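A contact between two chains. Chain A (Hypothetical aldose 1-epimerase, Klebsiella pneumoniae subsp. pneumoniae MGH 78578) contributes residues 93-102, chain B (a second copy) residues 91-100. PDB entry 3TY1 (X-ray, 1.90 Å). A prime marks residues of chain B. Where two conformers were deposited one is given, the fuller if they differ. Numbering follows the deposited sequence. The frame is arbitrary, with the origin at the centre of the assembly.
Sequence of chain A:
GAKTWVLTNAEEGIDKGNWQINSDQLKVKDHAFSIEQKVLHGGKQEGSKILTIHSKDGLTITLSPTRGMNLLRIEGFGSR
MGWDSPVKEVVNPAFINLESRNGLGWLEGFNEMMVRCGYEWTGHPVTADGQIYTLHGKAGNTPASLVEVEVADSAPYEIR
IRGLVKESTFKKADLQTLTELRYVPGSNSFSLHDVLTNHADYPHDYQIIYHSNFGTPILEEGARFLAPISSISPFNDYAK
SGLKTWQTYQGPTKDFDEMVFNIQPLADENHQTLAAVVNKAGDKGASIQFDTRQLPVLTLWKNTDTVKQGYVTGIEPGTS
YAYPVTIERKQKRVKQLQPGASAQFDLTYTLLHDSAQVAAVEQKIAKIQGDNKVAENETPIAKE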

# COMPACT_ATOMS: atom_id res chain seq x y z
N PRO A 93 2.42 -7.88 -0.19
CA PRO A 93 1.10 -7.22 -0.05
C PRO A 93 1.11 -5.67 -0.02
O PRO A 93 0.09 -5.07 -0.33
CB PRO A 93 0.60 -7.75 1.28
CG PRO A 93 1.17 -9.13 1.33
CD PRO A 93 2.56 -8.97 0.79
N ALA A 94 2.25 -5.05 0.33
CA ALA A 94 2.42 -3.58 0.23
C ALA A 94 2.15 -3.01 -1.16
O ALA A 94 1.82 -1.82 -1.30
CB ALA A 94 3.81 -3.18 0.70
N PHE A 95 2.28 -3.84 -2.19
CA PHE A 95 2.04 -3.43 -3.57
C PHE A 95 0.70 -3.92 -4.12
O PHE A 95 0.48 -3.85 -5.33
CB PHE A 95 3.15 -3.97 -4.48
CG PHE A 95 4.49 -3.39 -4.18
CD1 PHE A 95 4.73 -2.02 -4.36
CD2 PHE A 95 5.50 -4.18 -3.71
CE1 PHE A 95 5.99 -1.47 -4.09
CE2 PHE A 95 6.74 -3.62 -3.39
CZ PHE A 95 6.98 -2.28 -3.60
N ILE A 96 -0.19 -4.43 -3.27
CA ILE A 96 -1.52 -4.86 -3.75
C ILE A 96 -2.53 -4.00 -3.06
O ILE A 96 -2.42 -3.81 -1.85
CB ILE A 96 -1.81 -6.34 -3.39
CG1 ILE A 96 -0.86 -7.27 -4.16
CG2 ILE A 96 -3.32 -6.70 -3.66
CD1 ILE A 96 -1.30 -8.67 -4.23
N ASN A 97 -3.50 -3.47 -3.82
CA ASN A 97 -4.66 -2.79 -3.25
C ASN A 97 -5.84 -3.74 -3.48
O ASN A 97 -6.33 -3.85 -4.60
CB ASN A 97 -4.92 -1.42 -3.92
CG ASN A 97 -6.11 -0.72 -3.34
OD1 ASN A 97 -6.91 -1.31 -2.61
ND2 ASN A 97 -6.23 0.58 -3.61
N LEU A 98 -6.25 -4.44 -2.43
CA LEU A 98 -7.32 -5.45 -2.52
C LEU A 98 -8.67 -4.88 -2.98
O LEU A 98 -9.47 -5.60 -3.63
CB LEU A 98 -7.46 -6.24 -1.19
CG LEU A 98 -6.27 -7.10 -0.74
CD1 LEU A 98 -6.48 -7.57 0.76
CD2 LEU A 98 -6.03 -8.31 -1.67
N GLU A 99 -8.89 -3.59 -2.69
CA GLU A 99 -10.12 -2.91 -3.10
C GLU A 99 -10.12 -2.53 -4.58
O GLU A 99 -11.19 -2.27 -5.15
CB GLU A 99 -10.36 -1.65 -2.23
CG GLU A 99 -10.90 -1.94 -0.81
CD GLU A 99 -9.87 -2.48 0.16
OE1 GLU A 99 -8.64 -2.33 -0.09
OE2 GLU A 99 -10.31 -3.03 1.19
N SER A 100 -8.95 -2.49 -5.21
CA SER A 100 -8.88 -2.10 -6.61
C SER A 100 -9.58 -3.13 -7.55
O SER A 100 -9.90 -4.27 -7.16
CB SER A 100 -7.42 -1.82 -7.03
OG SER A 100 -6.71 -3.01 -7.10
N ARG A 101 -9.87 -2.68 -8.76
CA ARG A 101 -10.65 -3.47 -9.71
C ARG A 101 -11.97 -3.95 -9.08
O ARG A 101 -12.39 -5.10 -9.28
CB ARG A 101 -9.82 -4.64 -10.25
CG ARG A 101 -8.50 -4.26 -10.84
CD ARG A 101 -7.77 -5.49 -11.38
NE ARG A 101 -6.44 -5.13 -11.88
CZ ARG A 101 -6.12 -4.84 -13.15
NH1 ARG A 101 -7.02 -4.80 -14.13
NH2 ARG A 101 -4.87 -4.58 -13.45
N ASN A 102 -12.59 -3.08 -8.29
CA ASN A 102 -13.89 -3.38 -7.65
C ASN A 102 -13.80 -4.64 -6.75
O ASN A 102 -14.62 -5.55 -6.86
CB ASN A 102 -14.97 -3.58 -8.74
CG ASN A 102 -16.38 -3.64 -8.18
OD1 ASN A 102 -16.64 -3.11 -7.12
ND2 ASN A 102 -17.31 -4.26 -8.96
N VAL B 91 8.59 8.97 -4.60
CA VAL B 91 7.66 8.24 -3.74
C VAL B 91 7.56 6.75 -4.09
O VAL B 91 7.28 6.38 -5.22
CB VAL B 91 6.25 8.88 -3.73
CG1 VAL B 91 5.23 8.00 -2.92
CG2 VAL B 91 6.31 10.32 -3.15
N ASN B 92 7.80 5.91 -3.08
CA ASN B 92 7.72 4.48 -3.28
C ASN B 92 6.24 4.18 -3.51
O ASN B 92 5.39 4.54 -2.68
CB ASN B 92 8.23 3.75 -2.03
CG ASN B 92 8.33 2.23 -2.25
OD1 ASN B 92 7.44 1.61 -2.84
ND2 ASN B 92 9.36 1.63 -1.71
N PRO B 93 5.91 3.48 -4.62
CA PRO B 93 4.49 3.12 -4.86
C PRO B 93 3.76 2.40 -3.72
O PRO B 93 2.55 2.48 -3.65
CB PRO B 93 4.54 2.26 -6.11
CG PRO B 93 5.79 2.74 -6.82
CD PRO B 93 6.78 3.03 -5.74
N ALA B 94 4.49 1.78 -2.81
CA ALA B 94 3.87 1.16 -1.63
C ALA B 94 3.14 2.21 -0.77
O ALA B 94 2.29 1.85 0.00
CB ALA B 94 4.93 0.46 -0.80
N PHE B 95 3.53 3.49 -0.87
CA PHE B 95 2.89 4.56 -0.11
C PHE B 95 1.89 5.39 -0.92
O PHE B 95 1.52 6.48 -0.50
CB PHE B 95 3.93 5.50 0.51
CG PHE B 95 4.85 4.83 1.48
CD1 PHE B 95 4.39 4.40 2.71
CD2 PHE B 95 6.17 4.61 1.15
CE1 PHE B 95 5.25 3.76 3.63
CE2 PHE B 95 7.04 3.98 2.04
CZ PHE B 95 6.58 3.55 3.27
N ILE B 96 1.43 4.87 -2.06
CA ILE B 96 0.44 5.58 -2.87
C ILE B 96 -0.76 4.70 -3.03
O ILE B 96 -0.62 3.54 -3.39
CB ILE B 96 1.00 5.93 -4.27
CG1 ILE B 96 2.05 7.01 -4.16
CG2 ILE B 96 -0.10 6.50 -5.20
CD1 ILE B 96 2.66 7.40 -5.46
N ASN B 97 -1.94 5.24 -2.79
CA ASN B 97 -3.16 4.52 -3.06
C ASN B 97 -3.74 5.20 -4.29
O ASN B 97 -4.31 6.27 -4.18
CB ASN B 97 -4.11 4.60 -1.87
CG ASN B 97 -5.38 3.83 -2.10
OD1 ASN B 97 -5.75 3.55 -3.23
ND2 ASN B 97 -6.06 3.47 -1.03
N LEU B 98 -3.66 4.55 -5.44
CA LEU B 98 -4.07 5.18 -6.70
C LEU B 98 -5.58 5.44 -6.72
O LEU B 98 -6.05 6.36 -7.40
CB LEU B 98 -3.63 4.33 -7.90
CG LEU B 98 -2.12 4.22 -8.15
CD1 LEU B 98 -1.82 3.13 -9.19
CD2 LEU B 98 -1.53 5.56 -8.61
N GLU B 99 -6.32 4.63 -5.98
CA GLU B 99 -7.78 4.79 -5.88
C GLU B 99 -8.16 5.97 -5.00
O GLU B 99 -9.26 6.45 -5.07
CB GLU B 99 -8.45 3.53 -5.30
CG GLU B 99 -8.49 2.35 -6.23
CD GLU B 99 -9.77 1.55 -6.06
OE1 GLU B 99 -10.31 1.42 -4.92
OE2 GLU B 99 -10.26 1.06 -7.09
N SER B 100 -7.24 6.45 -4.15
CA SER B 100 -7.64 7.53 -3.22
C SER B 100 -7.95 8.85 -3.96
O SER B 100 -7.63 9.00 -5.15
CB SER B 100 -6.59 7.71 -2.12
OG SER B 100 -5.41 8.26 -2.65
O HOH W 1 -8.97 1.91 -2.17
O HOH W 2 -12.49 0.10 -5.17
O HOH W 3 -9.33 0.21 -9.36
O HOH W 4 -12.20 -0.11 -8.17

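Overlapping segments of two copies of the protein meet here, and the two backbones run alongside each other. Ala94 CA lies 5.3 Å from Ala94′ CA, and Asn97 CA lies 7.5 Å from Asn97′ CA. Further on the register slips by one: Ser100 CA is nearest Glu99′ CA, at 7.0 Å. Each stretch has a short 3-10 segment at residues 93-94 and a type I turn from residue 97 to residue 100. Backbone bonds close both turns: Ser100 N to Asn97 O at 3.0 Å and Ser100′ N to Asn97′ O at 2.9 Å. The serine hydroxyls reinforce this closure: Ser100 OG donates to Asn97 O, and Ser100′ OG donates to Asn97′ O, each at 2.7 Å.

The contact buries 329 Å² in all, and no direct hydrogen bond crosses it. At one end the packing is mostly apolar. Ala94 CB meets Ala94′ CB at 4.1 Å, and the backbone is also close here, with Ala94 O 3.6 Å from Ala94′ CA. The Phe95 side chain starts sideways, but its end reaches the other chain. Phe95 CE1 lies 4.0 Å from Ala94′ CB and 4.5 Å from Pro93′ CB. Asn92′ OD1 sits at the ring edge, 3.6 Å from Phe95 CE1. That oxygen also accepts from Ala94′ N at 3.0 Å, with a nearly straight angle. The pairing is not symmetric, because Phe95′ makes no contact with the opposing stretch.

In the middle, the side chains of Asn97 and Asn97′ approach each other. Asn97 ND2 is 3.0 Å from Asn97′ OD1, but the angle is too poor for a hydrogen bond. Each OD1 caps its own turn through a weak bond: Glu99 N to Asn97 OD1 and Glu99′ N to Asn97′ OD1, both at 3.0 Å.

The CA-to-CB bond of Glu99′ points toward chain A, and water carries the residue's polar links. Its carboxylate comes within 3.5 Å of the backbone, measured from Glu99′ OE2 to Ser100 CA. Water 2 donates to Glu99′ OE1 at 2.6 Å and to Glu99 O at 2.7 Å. Water 3 accepts from Arg101 N at 3.0 Å and donates to Glu99′ OE2 at 2.6 Å. Water 4 likewise accepts from Asn102 N at 3.0 Å and donates to Glu99′ OE2 at 2.5 Å. The negative carboxylate is thus linked to backbone NH groups through water. Water 1 donates to Glu99′ OE1 at 3.1 Å and takes weak bonds from Asn97 ND2 and Asn97′ ND2.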